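Amicyanin (Paracoccus versutus, PDB 1ID2) carries a single type 1 (blue) copper ion and probably shuttles electrons between redox partner proteins. Local coordinates at residues T5-K10 and A78-F83; D20-G25 and E42-V47; M29-P34 and Y89-T94; V36-G41 and G101-E106; E50-N55 and T94-M99. All coordinates share one frame; numbering follows the deposited sequence.

Contact 1. Residues T5-K10 and A78-F83; sequences TVTSEK and AYAITF
Thr5 and Thr82 form one antiparallel hydrogen-bonded pair, and their backbones satisfy each other completely. Thr5 N donates to Thr82 O over 2.7 Å, and Thr82 N returns the bond to Thr5 O over 2.9 Å; both acceptors are met in the carbonyl plane. The hydroxyls of the pair have partners outside the two segments, Thr5 OG1 with Asn84 and Thr82 OG1 with Thr43 on strand 43-48, so what the two side chains share is a CB-to-CB contact of 4.0 Å.

Beyond this pair the chains separate, where strand 4-13 is interrupted, and water takes over. Water 1 donates to Ser8 O at 2.5 Å and accepts from Ala80 N at 3.2 Å, filling the place of a direct strand-to-strand bond. Water 2 donates to Glu9 O and lies 2.5 Å from Tyr79 OH. Tyr79 CG is anti to its backbone N (chi1 -168°), which swings the ring toward segment 5-10; Glu9 O sits at the ring edge, 3.4 Å from CE2, while water 1 lies over a face. The Val6 side chain crosses that of Tyr79 at about a right angle, its CG1 3.7 Å from Tyr79 OH. Ser8 OG donates to Lys10 O within its own segment, on a lone pair. Direct bonding resumes at Val12 with Ala78; in between, water satisfies Ser8 O, Glu9 O and Ala80 N where the chains stand too far apart to bond directly.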
# COMPACT_ATOMS: atom_id res chain seq x y z
N THR A 5 5.92 -6.68 6.22
CA THR A 5 7.32 -6.31 6.12
C THR A 5 7.46 -5.16 5.12
O THR A 5 6.93 -5.21 4.00
CB THR A 5 8.21 -7.51 5.64
OG1 THR A 5 8.07 -8.61 6.56
CG2 THR A 5 9.68 -7.13 5.58
N VAL A 6 8.11 -4.10 5.58
CA VAL A 6 8.37 -2.97 4.72
C VAL A 6 9.84 -2.89 4.34
O VAL A 6 10.70 -2.57 5.18
CB VAL A 6 7.85 -1.67 5.35
CG1 VAL A 6 8.09 -0.51 4.41
CG2 VAL A 6 6.36 -1.83 5.64
N THR A 7 10.10 -3.70 3.32
CA THR A 7 10.88 -3.33 2.16
C THR A 7 11.67 -2.02 2.35
O THR A 7 12.73 -2.00 2.99
CB THR A 7 9.91 -3.23 0.96
OG1 THR A 7 8.82 -4.16 1.17
CG2 THR A 7 10.62 -3.55 -0.37
N SER A 8 11.11 -0.93 1.86
CA SER A 8 11.80 0.35 1.88
C SER A 8 10.89 1.34 2.57
O SER A 8 9.69 1.39 2.29
CB SER A 8 12.11 0.79 0.44
OG SER A 8 12.77 2.05 0.39
N GLU A 9 11.40 1.93 3.64
CA GLU A 9 10.77 3.08 4.26
C GLU A 9 10.46 4.11 3.17
O GLU A 9 9.35 4.63 3.11
CB GLU A 9 11.71 3.69 5.30
CG GLU A 9 11.01 4.57 6.33
CD GLU A 9 11.99 5.35 7.20
OE1 GLU A 9 12.04 5.09 8.42
OE2 GLU A 9 12.69 6.23 6.66
N LYS A 10 11.41 4.30 2.26
CA LYS A 10 11.34 5.33 1.21
C LYS A 10 10.50 4.82 0.02
O LYS A 10 10.60 3.64 -0.36
CB LYS A 10 12.77 5.66 0.75
CG LYS A 10 12.91 6.77 -0.27
CD LYS A 10 14.38 6.97 -0.60
CE LYS A 10 14.57 7.74 -1.90
NZ LYS A 10 16.00 7.72 -2.31
N ALA A 78 6.47 4.69 -6.25
CA ALA A 78 5.80 3.47 -5.92
C ALA A 78 6.14 3.11 -4.47
O ALA A 78 7.03 3.71 -3.87
CB ALA A 78 6.24 2.39 -6.89
N TYR A 79 5.37 2.21 -3.87
CA TYR A 79 5.59 1.82 -2.48
C TYR A 79 5.16 0.37 -2.27
O TYR A 79 4.18 -0.08 -2.86
CB TYR A 79 4.81 2.76 -1.56
CG TYR A 79 5.17 2.64 -0.09
CD1 TYR A 79 4.37 1.89 0.76
CD2 TYR A 79 6.25 3.33 0.45
CE1 TYR A 79 4.62 1.83 2.10
CE2 TYR A 79 6.51 3.27 1.81
CZ TYR A 79 5.68 2.52 2.63
OH TYR A 79 5.85 2.45 3.99
N ALA A 80 5.97 -0.38 -1.52
CA ALA A 80 5.80 -1.82 -1.38
C ALA A 80 5.60 -2.23 0.06
O ALA A 80 6.28 -1.73 0.96
CB ALA A 80 7.00 -2.55 -1.95
N ILE A 81 4.68 -3.16 0.25
CA ILE A 81 4.45 -3.78 1.54
C ILE A 81 4.30 -5.26 1.27
O ILE A 81 3.52 -5.67 0.38
CB ILE A 81 3.15 -3.25 2.24
CG1 ILE A 81 3.24 -1.75 2.48
CG2 ILE A 81 2.97 -3.95 3.58
CD1 ILE A 81 2.04 -1.16 3.20
N THR A 82 5.06 -6.06 2.02
CA THR A 82 4.94 -7.51 1.99
C THR A 82 4.03 -7.98 3.12
O THR A 82 4.26 -7.66 4.28
CB THR A 82 6.32 -8.14 2.13
OG1 THR A 82 7.13 -7.69 1.03
CG2 THR A 82 6.23 -9.66 2.12
N PHE A 83 3.01 -8.77 2.77
CA PHE A 83 2.00 -9.21 3.73
C PHE A 83 2.27 -10.65 4.10
O PHE A 83 2.15 -11.54 3.28
CB PHE A 83 0.59 -9.10 3.12
CG PHE A 83 0.07 -7.70 3.06
CD1 PHE A 83 0.35 -6.88 1.98
CD2 PHE A 83 -0.65 -7.17 4.12
CE1 PHE A 83 -0.07 -5.55 1.97
CE2 PHE A 83 -1.08 -5.85 4.11
CZ PHE A 83 -0.79 -5.04 3.05
O HOH W 1 8.44 0.46 0.35
O HOH W 2 7.36 4.23 4.97

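Contact 2. Residues D20-G25 and E42-V47; sequences DAVVVG and ETVYWV
Tyr45 O is held by one N-H and one C-H: Val24 N donates to it over 2.7 Å, in the carbonyl plane, and Val23 CA approaches to 3.3 Å in a CA-H...O contact. Val24 O is gripped in the same way, by Val47 N at 2.9 Å and by the CA of Trp46. A third bond, nearly straight at 175°, runs from Tyr45 N to Val22 O. This alternation, in which Val24 uses both its N and its O toward the residues flanking Trp46, is the pattern of parallel strands, and it joins strands 22-27 and 43-48 inside the larger sheet of the cupredoxin sandwich.

The side chains divide between two faces. On the buried one Val24 and Trp46 lie side by side: Val24 CB is 3.5 Å from Trp46 CD1, and CG1 leans on the same pyrrole side of the indole. Val44 CG1, anti to its backbone N, covers a face of that indole near its rim and also meets Val24 CG2. Strand 100-105 continues this core through Val103. On the other face Val23 CG1 and Val47 CG2 cross obliquely at a tight 3.5 Å, and Ala21 CB rests 3.8 Å from Tyr45 CD1.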
# COMPACT_ATOMS: atom_id res chain seq x y z
N ASP A 20 6.43 -8.36 -12.79
CA ASP A 20 5.43 -9.37 -12.41
C ASP A 20 4.66 -9.01 -11.14
O ASP A 20 3.88 -9.82 -10.62
CB ASP A 20 6.10 -10.75 -12.26
CG ASP A 20 7.22 -10.79 -11.20
OD1 ASP A 20 7.61 -11.90 -10.82
OD2 ASP A 20 7.72 -9.73 -10.76
N ALA A 21 4.82 -7.78 -10.68
CA ALA A 21 4.23 -7.34 -9.43
C ALA A 21 2.69 -7.17 -9.51
O ALA A 21 2.14 -6.99 -10.59
CB ALA A 21 4.89 -6.04 -9.01
N VAL A 22 2.01 -7.30 -8.37
CA VAL A 22 0.64 -6.79 -8.26
C VAL A 22 0.71 -5.34 -7.87
O VAL A 22 1.47 -4.99 -6.97
CB VAL A 22 -0.21 -7.54 -7.23
CG1 VAL A 22 -0.50 -8.92 -7.73
CG2 VAL A 22 0.48 -7.58 -5.90
N VAL A 23 0.15 -4.48 -8.72
CA VAL A 23 0.31 -3.05 -8.58
C VAL A 23 -1.07 -2.42 -8.39
O VAL A 23 -2.02 -2.77 -9.09
CB VAL A 23 1.04 -2.43 -9.83
CG1 VAL A 23 1.21 -0.92 -9.66
CG2 VAL A 23 2.39 -3.05 -10.01
N VAL A 24 -1.21 -1.61 -7.35
CA VAL A 24 -2.42 -0.85 -7.18
C VAL A 24 -2.09 0.56 -7.59
O VAL A 24 -1.20 1.19 -7.01
CB VAL A 24 -2.94 -0.89 -5.72
CG1 VAL A 24 -4.11 0.09 -5.55
CG2 VAL A 24 -3.40 -2.31 -5.37
N GLY A 25 -2.74 1.02 -8.66
CA GLY A 25 -2.54 2.37 -9.14
C GLY A 25 -3.36 3.38 -8.38
O GLY A 25 -4.40 3.05 -7.79
N GLU A 42 3.40 -12.58 -0.41
CA GLU A 42 3.44 -11.67 -1.57
C GLU A 42 3.54 -10.19 -1.20
O GLU A 42 3.17 -9.77 -0.09
CB GLU A 42 2.24 -11.88 -2.48
CG GLU A 42 2.27 -13.17 -3.30
CD GLU A 42 1.16 -13.22 -4.35
OE1 GLU A 42 0.18 -13.98 -4.16
OE2 GLU A 42 1.28 -12.51 -5.36
N THR A 43 4.08 -9.40 -2.12
CA THR A 43 4.25 -7.96 -1.94
C THR A 43 3.26 -7.24 -2.86
O THR A 43 2.91 -7.77 -3.93
CB THR A 43 5.73 -7.53 -2.29
OG1 THR A 43 6.65 -8.26 -1.46
CG2 THR A 43 5.94 -6.02 -2.07
N VAL A 44 2.63 -6.17 -2.35
CA VAL A 44 1.77 -5.32 -3.18
C VAL A 44 2.52 -4.03 -3.37
O VAL A 44 3.08 -3.52 -2.43
CB VAL A 44 0.43 -4.98 -2.49
CG1 VAL A 44 -0.47 -4.24 -3.44
CG2 VAL A 44 -0.26 -6.24 -2.00
N TYR A 45 2.50 -3.49 -4.59
CA TYR A 45 3.03 -2.15 -4.83
C TYR A 45 1.89 -1.21 -5.14
O TYR A 45 0.88 -1.61 -5.71
CB TYR A 45 4.00 -2.16 -6.02
CG TYR A 45 5.31 -2.89 -5.75
CD1 TYR A 45 5.36 -4.28 -5.71
CD2 TYR A 45 6.49 -2.19 -5.61
CE1 TYR A 45 6.56 -4.95 -5.53
CE2 TYR A 45 7.70 -2.85 -5.47
CZ TYR A 45 7.73 -4.22 -5.41
OH TYR A 45 8.94 -4.85 -5.26
N TRP A 46 2.02 0.02 -4.64
CA TRP A 46 1.11 1.10 -4.98
C TRP A 46 1.94 2.05 -5.80
O TRP A 46 3.13 2.19 -5.55
CB TRP A 46 0.63 1.83 -3.72
CG TRP A 46 -0.41 1.07 -2.98
CD1 TRP A 46 -1.76 1.20 -3.11
CD2 TRP A 46 -0.19 0.03 -2.01
NE1 TRP A 46 -2.39 0.29 -2.30
CE2 TRP A 46 -1.45 -0.43 -1.62
CE3 TRP A 46 0.96 -0.53 -1.43
CZ2 TRP A 46 -1.60 -1.46 -0.67
CZ3 TRP A 46 0.81 -1.54 -0.50
CH2 TRP A 46 -0.46 -1.99 -0.12
N VAL A 47 1.36 2.60 -6.86
CA VAL A 47 2.05 3.57 -7.71
C VAL A 47 1.15 4.79 -7.90
O VAL A 47 0.01 4.69 -8.35
CB VAL A 47 2.39 2.99 -9.12
CG1 VAL A 47 3.07 4.04 -9.98
CG2 VAL A 47 3.29 1.76 -8.99

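Contact 3. Residues M29-P34 and Y89-T94; sequences MKYLTP and YDYFCT. With CU (copper (II) ion), chain D.
The copper-binding end of the cupredoxin fold is reached here, where strand 87-92 runs into the loop bearing the ligand Cys93 and the short strand 30-31 lies across from it. Cys93 SG is anti to its backbone N (chi1 175°) and binds the copper at 2.0 Å; His54, His96 and Met99 complete the site.

Two tyrosines carry the rest of the contact. They reach toward each other tip to tip and make a T-shaped pair, with the edge of Tyr91 directed at the face of Tyr31, ring planes at 77° and centroids 4.7 Å apart. Tyr91 CE1 stands over the centre of the Tyr31 ring, 3.4 Å from CZ. Tyr91 CG occupies the crowded position between backbone N and carbonyl carbon (chi1 56°), which brings its CE1 edge to the face of Tyr31. Tyr31 OH extends past this pair to within 3.4 Å of Cys93 CB, packing against the ligand's methylene, while the hydroxyl itself is hydrogen-bonded to Asn55 O. At the other end, Tyr91 OH donates to water 3 over 2.6 Å, and that water donates in turn to Thr33 O; Trp46 NE1 probably donates to the same hydroxyl.

Around the pair, Trp46 of strand 43-48 meets Tyr91 edge-to-face, Ile26 of strand 22-27 touches Tyr31, and Val103 of strand 100-105 lies against Tyr91, so the tyrosines sit between the two sheets.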
# COMPACT_ATOMS: atom_id res chain seq x y z
N MET A 29 -7.71 10.79 -6.99
CA MET A 29 -8.06 10.64 -5.60
C MET A 29 -8.70 9.30 -5.29
O MET A 29 -9.45 9.19 -4.31
CB MET A 29 -8.99 11.78 -5.16
CG MET A 29 -8.49 13.16 -5.50
SD MET A 29 -6.99 13.64 -4.69
CE MET A 29 -7.57 14.25 -3.10
N LYS A 30 -8.33 8.26 -6.04
CA LYS A 30 -8.85 6.90 -5.83
C LYS A 30 -7.69 5.93 -5.87
O LYS A 30 -6.78 6.07 -6.69
CB LYS A 30 -9.79 6.49 -6.97
CG LYS A 30 -11.17 7.11 -6.96
CD LYS A 30 -11.80 7.05 -8.35
CE LYS A 30 -12.12 5.63 -8.79
NZ LYS A 30 -12.59 5.57 -10.21
N TYR A 31 -7.80 4.85 -5.10
CA TYR A 31 -7.00 3.66 -5.34
C TYR A 31 -7.76 2.94 -6.41
O TYR A 31 -8.93 2.63 -6.21
CB TYR A 31 -6.96 2.77 -4.10
CG TYR A 31 -6.24 3.40 -2.96
CD1 TYR A 31 -4.86 3.63 -3.03
CD2 TYR A 31 -6.94 3.82 -1.84
CE1 TYR A 31 -4.19 4.25 -1.98
CE2 TYR A 31 -6.27 4.44 -0.80
CZ TYR A 31 -4.91 4.65 -0.86
OH TYR A 31 -4.29 5.19 0.25
N LEU A 32 -7.07 2.55 -7.47
CA LEU A 32 -7.77 2.07 -8.65
C LEU A 32 -8.19 0.62 -8.52
O LEU A 32 -9.12 0.18 -9.18
CB LEU A 32 -6.91 2.29 -9.91
CG LEU A 32 -6.69 3.76 -10.31
CD1 LEU A 32 -6.17 3.81 -11.75
CD2 LEU A 32 -7.98 4.55 -10.17
N THR A 33 -7.56 -0.11 -7.61
CA THR A 33 -7.97 -1.47 -7.33
C THR A 33 -8.27 -1.52 -5.85
O THR A 33 -7.36 -1.70 -5.04
CB THR A 33 -6.86 -2.49 -7.66
OG1 THR A 33 -6.28 -2.20 -8.94
CG2 THR A 33 -7.43 -3.88 -7.67
N PRO A 34 -9.54 -1.35 -5.47
CA PRO A 34 -9.95 -1.14 -4.07
C PRO A 34 -9.89 -2.40 -3.20
O PRO A 34 -9.90 -2.33 -1.97
CB PRO A 34 -11.39 -0.61 -4.20
CG PRO A 34 -11.55 -0.25 -5.66
CD PRO A 34 -10.67 -1.22 -6.39
N TYR A 89 -6.93 -6.50 5.40
CA TYR A 89 -6.22 -5.32 5.86
C TYR A 89 -6.75 -4.12 5.09
O TYR A 89 -6.73 -4.11 3.87
CB TYR A 89 -4.72 -5.47 5.61
CG TYR A 89 -4.13 -6.74 6.17
CD1 TYR A 89 -3.55 -6.74 7.42
CD2 TYR A 89 -4.25 -7.95 5.49
CE1 TYR A 89 -3.12 -7.90 8.01
CE2 TYR A 89 -3.82 -9.13 6.08
CZ TYR A 89 -3.26 -9.09 7.36
OH TYR A 89 -2.89 -10.24 8.02
N ASP A 90 -7.39 -3.21 5.82
CA ASP A 90 -7.87 -1.94 5.29
C ASP A 90 -6.76 -0.92 5.38
O ASP A 90 -6.19 -0.74 6.46
CB ASP A 90 -9.02 -1.40 6.13
CG ASP A 90 -10.12 -2.39 6.31
OD1 ASP A 90 -10.26 -2.91 7.46
OD2 ASP A 90 -10.83 -2.61 5.31
N TYR A 91 -6.63 -0.09 4.36
CA TYR A 91 -5.75 1.06 4.46
C TYR A 91 -6.51 2.26 3.96
O TYR A 91 -7.57 2.13 3.35
CB TYR A 91 -4.46 0.85 3.64
CG TYR A 91 -4.70 0.54 2.18
CD1 TYR A 91 -4.70 1.56 1.23
CD2 TYR A 91 -4.98 -0.76 1.76
CE1 TYR A 91 -4.99 1.30 -0.09
CE2 TYR A 91 -5.26 -1.03 0.43
CZ TYR A 91 -5.27 0.02 -0.48
OH TYR A 91 -5.51 -0.24 -1.81
N PHE A 92 -5.92 3.43 4.19
CA PHE A 92 -6.49 4.68 3.76
C PHE A 92 -5.30 5.61 3.55
O PHE A 92 -4.15 5.26 3.83
CB PHE A 92 -7.45 5.23 4.85
CG PHE A 92 -6.79 5.45 6.18
CD1 PHE A 92 -6.54 4.38 7.03
CD2 PHE A 92 -6.30 6.70 6.54
CE1 PHE A 92 -5.80 4.54 8.19
CE2 PHE A 92 -5.55 6.87 7.71
CZ PHE A 92 -5.30 5.76 8.53
N CYS A 93 -5.57 6.78 2.98
CA CYS A 93 -4.53 7.75 2.69
C CYS A 93 -4.63 8.79 3.77
O CYS A 93 -5.72 9.25 4.07
CB CYS A 93 -4.76 8.37 1.31
SG CYS A 93 -3.60 9.65 0.95
N THR A 94 -3.53 9.01 4.46
CA THR A 94 -3.53 9.76 5.70
C THR A 94 -4.16 11.15 5.59
O THR A 94 -5.00 11.52 6.40
CB THR A 94 -2.09 9.89 6.25
OG1 THR A 94 -1.61 8.59 6.60
CG2 THR A 94 -2.03 10.79 7.47
CU CU D . -4.31 10.53 -0.75
O HOH W 3 -6.43 -2.54 -2.71

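Contact 4. Residues V36-G41 and G101-E106; sequences VTIKAG and GKVIVE
Val36 CG1 and Ile38 CG1 both take the crowded position between backbone N and carbonyl carbon (chi1 59° and 55°), which brings them beside the valines of strand 100-105. The contact is a parallel pairing of strands 35-38 and 100-105 in the smaller sheet of the cupredoxin sandwich. Val36 lies side by side with Val103, CG1 to CG2 at 3.9 Å, and Ile38 with Val105, while Ile38 CD1 reaches back obliquely to Val103 CG1. Ile38 and Val103 touch Val44 of strand 43-48, and Phe83 of strand 77-83 touches Ile38, Val103 and Val105. On the other face Thr37 CB sits 3.6 Å from Ile104 CB.

Four backbone bonds alternate along the pair. Val36 N donates to Lys102 O, and Val36 O accepts from Ile104 N at 2.8 Å; then Ile38 N reaches Ile104 O almost along its C=O axis, and Ile38 O takes the N-H of Glu106. Past the end of strand 35-38 the chain terminus continues the ladder: the terminal carboxylate oxygen Glu106 OXT accepts from Ala40 N at 2.9 Å. Beside that bond the fit is tight, with Val105 CG1 pressed to 3.4 Å from Ala40 CA.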
# COMPACT_ATOMS: atom_id res chain seq x y z
N VAL A 36 -7.68 -6.07 -3.36
CA VAL A 36 -6.72 -6.95 -4.03
C VAL A 36 -6.47 -8.16 -3.13
O VAL A 36 -6.62 -8.06 -1.92
CB VAL A 36 -5.35 -6.20 -4.39
CG1 VAL A 36 -4.68 -5.66 -3.17
CG2 VAL A 36 -4.41 -7.13 -5.08
N THR A 37 -6.35 -9.34 -3.72
CA THR A 37 -6.11 -10.52 -2.91
C THR A 37 -4.90 -11.36 -3.40
O THR A 37 -4.65 -11.46 -4.61
CB THR A 37 -7.44 -11.35 -2.71
OG1 THR A 37 -7.18 -12.75 -2.70
CG2 THR A 37 -8.46 -11.02 -3.77
N ILE A 38 -3.99 -11.56 -2.46
CA ILE A 38 -2.70 -12.21 -2.68
C ILE A 38 -2.58 -13.35 -1.66
O ILE A 38 -3.39 -13.46 -0.74
CB ILE A 38 -1.52 -11.22 -2.43
CG1 ILE A 38 -1.61 -10.61 -1.02
CG2 ILE A 38 -1.54 -10.15 -3.45
CD1 ILE A 38 -0.42 -9.78 -0.58
N LYS A 39 -1.48 -14.09 -1.74
CA LYS A 39 -1.16 -15.08 -0.71
C LYS A 39 -0.11 -14.51 0.23
O LYS A 39 0.62 -13.58 -0.15
CB LYS A 39 -0.65 -16.36 -1.38
CG LYS A 39 -1.74 -17.15 -2.09
CD LYS A 39 -1.21 -17.81 -3.35
CE LYS A 39 -1.03 -16.80 -4.49
NZ LYS A 39 -2.33 -16.34 -5.07
N ALA A 40 -0.10 -14.97 1.48
CA ALA A 40 0.89 -14.53 2.48
C ALA A 40 2.26 -14.67 1.88
O ALA A 40 2.50 -15.61 1.12
CB ALA A 40 0.80 -15.35 3.74
N GLY A 41 3.14 -13.72 2.18
CA GLY A 41 4.43 -13.68 1.54
C GLY A 41 4.52 -12.86 0.26
O GLY A 41 5.63 -12.48 -0.12
N GLY A 101 -8.87 1.36 0.79
CA GLY A 101 -8.85 0.13 0.00
C GLY A 101 -8.61 -1.03 0.94
O GLY A 101 -8.43 -0.83 2.16
N LYS A 102 -8.50 -2.23 0.39
CA LYS A 102 -8.14 -3.36 1.21
C LYS A 102 -7.36 -4.45 0.50
O LYS A 102 -7.49 -4.66 -0.72
CB LYS A 102 -9.39 -3.94 1.87
CG LYS A 102 -10.15 -4.94 1.05
CD LYS A 102 -10.62 -6.08 1.96
CE LYS A 102 -11.95 -5.78 2.66
NZ LYS A 102 -11.96 -4.57 3.54
N VAL A 103 -6.52 -5.12 1.29
CA VAL A 103 -5.76 -6.27 0.83
C VAL A 103 -6.24 -7.51 1.57
O VAL A 103 -6.29 -7.55 2.80
CB VAL A 103 -4.23 -6.07 1.07
CG1 VAL A 103 -3.43 -7.19 0.40
CG2 VAL A 103 -3.79 -4.72 0.50
N ILE A 104 -6.65 -8.51 0.80
CA ILE A 104 -7.03 -9.80 1.33
C ILE A 104 -5.88 -10.77 1.12
O ILE A 104 -5.43 -10.98 -0.00
CB ILE A 104 -8.26 -10.34 0.61
CG1 ILE A 104 -9.40 -9.33 0.76
CG2 ILE A 104 -8.64 -11.73 1.15
CD1 ILE A 104 -10.25 -9.30 -0.44
N VAL A 105 -5.33 -11.23 2.23
CA VAL A 105 -4.22 -12.16 2.21
C VAL A 105 -4.71 -13.54 2.63
O VAL A 105 -5.36 -13.70 3.66
CB VAL A 105 -3.09 -11.71 3.17
CG1 VAL A 105 -1.88 -12.55 2.94
CG2 VAL A 105 -2.74 -10.26 2.92
N GLU A 106 -4.35 -14.54 1.85
CA GLU A 106 -4.73 -15.90 2.18
C GLU A 106 -3.58 -16.88 1.97
O GLU A 106 -3.83 -18.04 1.58
CB GLU A 106 -5.96 -16.27 1.35
CG GLU A 106 -6.03 -15.57 0.02
CD GLU A 106 -7.05 -16.20 -0.89
OE1 GLU A 106 -8.27 -16.08 -0.60
OE2 GLU A 106 -6.62 -16.85 -1.87
OXT GLU A 106 -2.44 -16.50 2.27

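Contact 5. Residues E50-N55 and T94-M99; sequences EVMPHN and TPHPFM. With CU (copper (II) ion), chain D.
Thr94, next after the ligand Cys93, makes two hydrogen bonds to the Asn55 amide. Its N donates to Asn55 OD1 over 2.9 Å, on a lone pair in the carbonyl plane, and its OG1 accepts from Asn55 ND2 at 3.0 Å, close to the amide plane; ND2 also bonds to Gly70 O. With both ends engaged, the rotation of the amide is fixed. Pro95 lays CG over the centre of one face of the His96 ring.

His96 then binds the type 1 copper through ND1 at 2.2 Å, and His54 ND1 binds it at 2.0 Å. The two imidazoles meet rim to rim, their planes at 76°, while Met52 CG comes to the tip of His96 at 3.6 Å from CE1. A type I turn, closed by Met99 N to His96 O, brings Met99 back to the site. Its SD lies 2.9 Å from the copper and its CE lies over one face of the His54 ring, offset toward the rim, in a CH-pi contact. At the rim away from the copper, His54 NE2 donates in the ring plane to Glu50 OE2, which probably makes His54 a stronger donor to the metal.

Both segments are loops at one end of the sandwich, joining strands 43-48 to 57-58 and 87-92 to 100-105, with Ile26 of strand 22-27 touching both His54 and Met99.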
# COMPACT_ATOMS: atom_id res chain seq x y z
N GLU A 50 -0.42 10.67 -9.98
CA GLU A 50 -0.72 12.09 -10.05
C GLU A 50 0.16 12.94 -9.15
O GLU A 50 0.85 12.40 -8.27
CB GLU A 50 -2.21 12.35 -9.72
CG GLU A 50 -2.75 11.65 -8.47
CD GLU A 50 -4.26 11.82 -8.31
OE1 GLU A 50 -4.96 12.04 -9.32
OE2 GLU A 50 -4.76 11.69 -7.17
N VAL A 51 0.09 14.25 -9.32
CA VAL A 51 0.90 15.17 -8.51
C VAL A 51 0.48 15.37 -7.05
O VAL A 51 1.26 15.85 -6.24
CB VAL A 51 1.02 16.57 -9.19
CG1 VAL A 51 1.89 16.48 -10.39
CG2 VAL A 51 -0.33 17.07 -9.60
N MET A 52 -0.79 15.10 -6.74
CA MET A 52 -1.23 15.02 -5.34
C MET A 52 -0.51 13.89 -4.62
O MET A 52 -0.60 12.74 -5.01
CB MET A 52 -2.73 14.73 -5.28
CG MET A 52 -3.30 14.73 -3.87
SD MET A 52 -3.50 16.38 -3.24
CE MET A 52 -5.16 16.79 -3.84
N PRO A 53 0.11 14.19 -3.49
CA PRO A 53 0.80 13.08 -2.85
C PRO A 53 -0.18 12.19 -2.11
O PRO A 53 -1.16 12.66 -1.55
CB PRO A 53 1.80 13.78 -1.92
CG PRO A 53 1.93 15.18 -2.51
CD PRO A 53 0.54 15.49 -2.95
N HIS A 54 0.12 10.89 -2.09
CA HIS A 54 -0.73 9.89 -1.49
C HIS A 54 0.15 8.88 -0.77
O HIS A 54 1.30 8.70 -1.15
CB HIS A 54 -1.55 9.19 -2.57
CG HIS A 54 -2.52 10.10 -3.28
ND1 HIS A 54 -3.57 10.69 -2.63
CD2 HIS A 54 -2.63 10.36 -4.60
CE1 HIS A 54 -4.28 11.30 -3.56
NE2 HIS A 54 -3.76 11.13 -4.77
N ASN A 55 -0.32 8.37 0.36
CA ASN A 55 0.40 7.28 1.03
C ASN A 55 -0.53 6.11 1.31
O ASN A 55 -1.64 6.04 0.75
CB ASN A 55 1.06 7.77 2.34
CG ASN A 55 0.08 7.93 3.48
OD1 ASN A 55 -1.09 8.16 3.25
ND2 ASN A 55 0.57 7.91 4.72
N THR A 94 -3.53 9.01 4.46
CA THR A 94 -3.53 9.76 5.70
C THR A 94 -4.16 11.15 5.59
O THR A 94 -5.00 11.52 6.40
CB THR A 94 -2.09 9.89 6.25
OG1 THR A 94 -1.61 8.59 6.60
CG2 THR A 94 -2.03 10.79 7.47
N PRO A 95 -3.77 11.94 4.58
CA PRO A 95 -4.40 13.25 4.46
C PRO A 95 -5.76 13.25 3.74
O PRO A 95 -6.51 14.24 3.80
CB PRO A 95 -3.34 14.06 3.71
CG PRO A 95 -2.72 13.04 2.82
CD PRO A 95 -2.61 11.81 3.67
N HIS A 96 -6.12 12.11 3.15
CA HIS A 96 -7.35 11.95 2.38
C HIS A 96 -8.05 10.67 2.81
O HIS A 96 -8.08 9.69 2.05
CB HIS A 96 -7.01 11.86 0.88
CG HIS A 96 -6.06 12.92 0.40
ND1 HIS A 96 -4.95 12.60 -0.35
CD2 HIS A 96 -6.06 14.25 0.66
CE1 HIS A 96 -4.30 13.73 -0.52
NE2 HIS A 96 -4.93 14.76 0.08
N PRO A 97 -8.60 10.65 4.04
CA PRO A 97 -9.10 9.41 4.65
C PRO A 97 -10.35 8.85 3.96
O PRO A 97 -10.81 7.77 4.29
CB PRO A 97 -9.41 9.83 6.09
CG PRO A 97 -8.95 11.25 6.21
CD PRO A 97 -8.94 11.81 4.86
N PHE A 98 -10.92 9.60 3.04
CA PHE A 98 -12.01 9.10 2.24
C PHE A 98 -11.49 8.13 1.20
O PHE A 98 -12.28 7.46 0.54
CB PHE A 98 -12.73 10.25 1.54
CG PHE A 98 -11.81 11.17 0.79
CD1 PHE A 98 -11.50 10.91 -0.54
CD2 PHE A 98 -11.25 12.27 1.40
CE1 PHE A 98 -10.65 11.74 -1.25
CE2 PHE A 98 -10.40 13.13 0.69
CZ PHE A 98 -10.10 12.86 -0.63
N MET A 99 -10.19 8.20 0.93
CA MET A 99 -9.49 7.19 0.11
C MET A 99 -9.18 5.94 0.95
O MET A 99 -8.44 6.01 1.92
CB MET A 99 -8.17 7.73 -0.45
CG MET A 99 -8.28 8.80 -1.52
SD MET A 99 -6.64 9.39 -2.02
CE MET A 99 -6.09 7.97 -3.01
CU CU D . -4.31 10.53 -0.75

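From the N terminus, contact 1 closes a long loop by pairing strand 4-13 with strand 77-83, and contact 2 closes a short one within it, joining strands 22-27 and 43-48. Those strands are neighbours in the larger sheet, where 77-83 pairs with 43-48. Contact 3 opens just beyond strand 22-27 and ends where strand 87-92 passes into the copper loop, so it crosses both. Contact 4 starts at strand 35-38 and reaches the C terminus, crossing contacts 1, 2 and 3 and completing the smaller sheet. Contact 5 follows contact 2 in series, lies within the span of contact 4, crosses contacts 1 and 3, and shares Thr94 and the copper with contact 3.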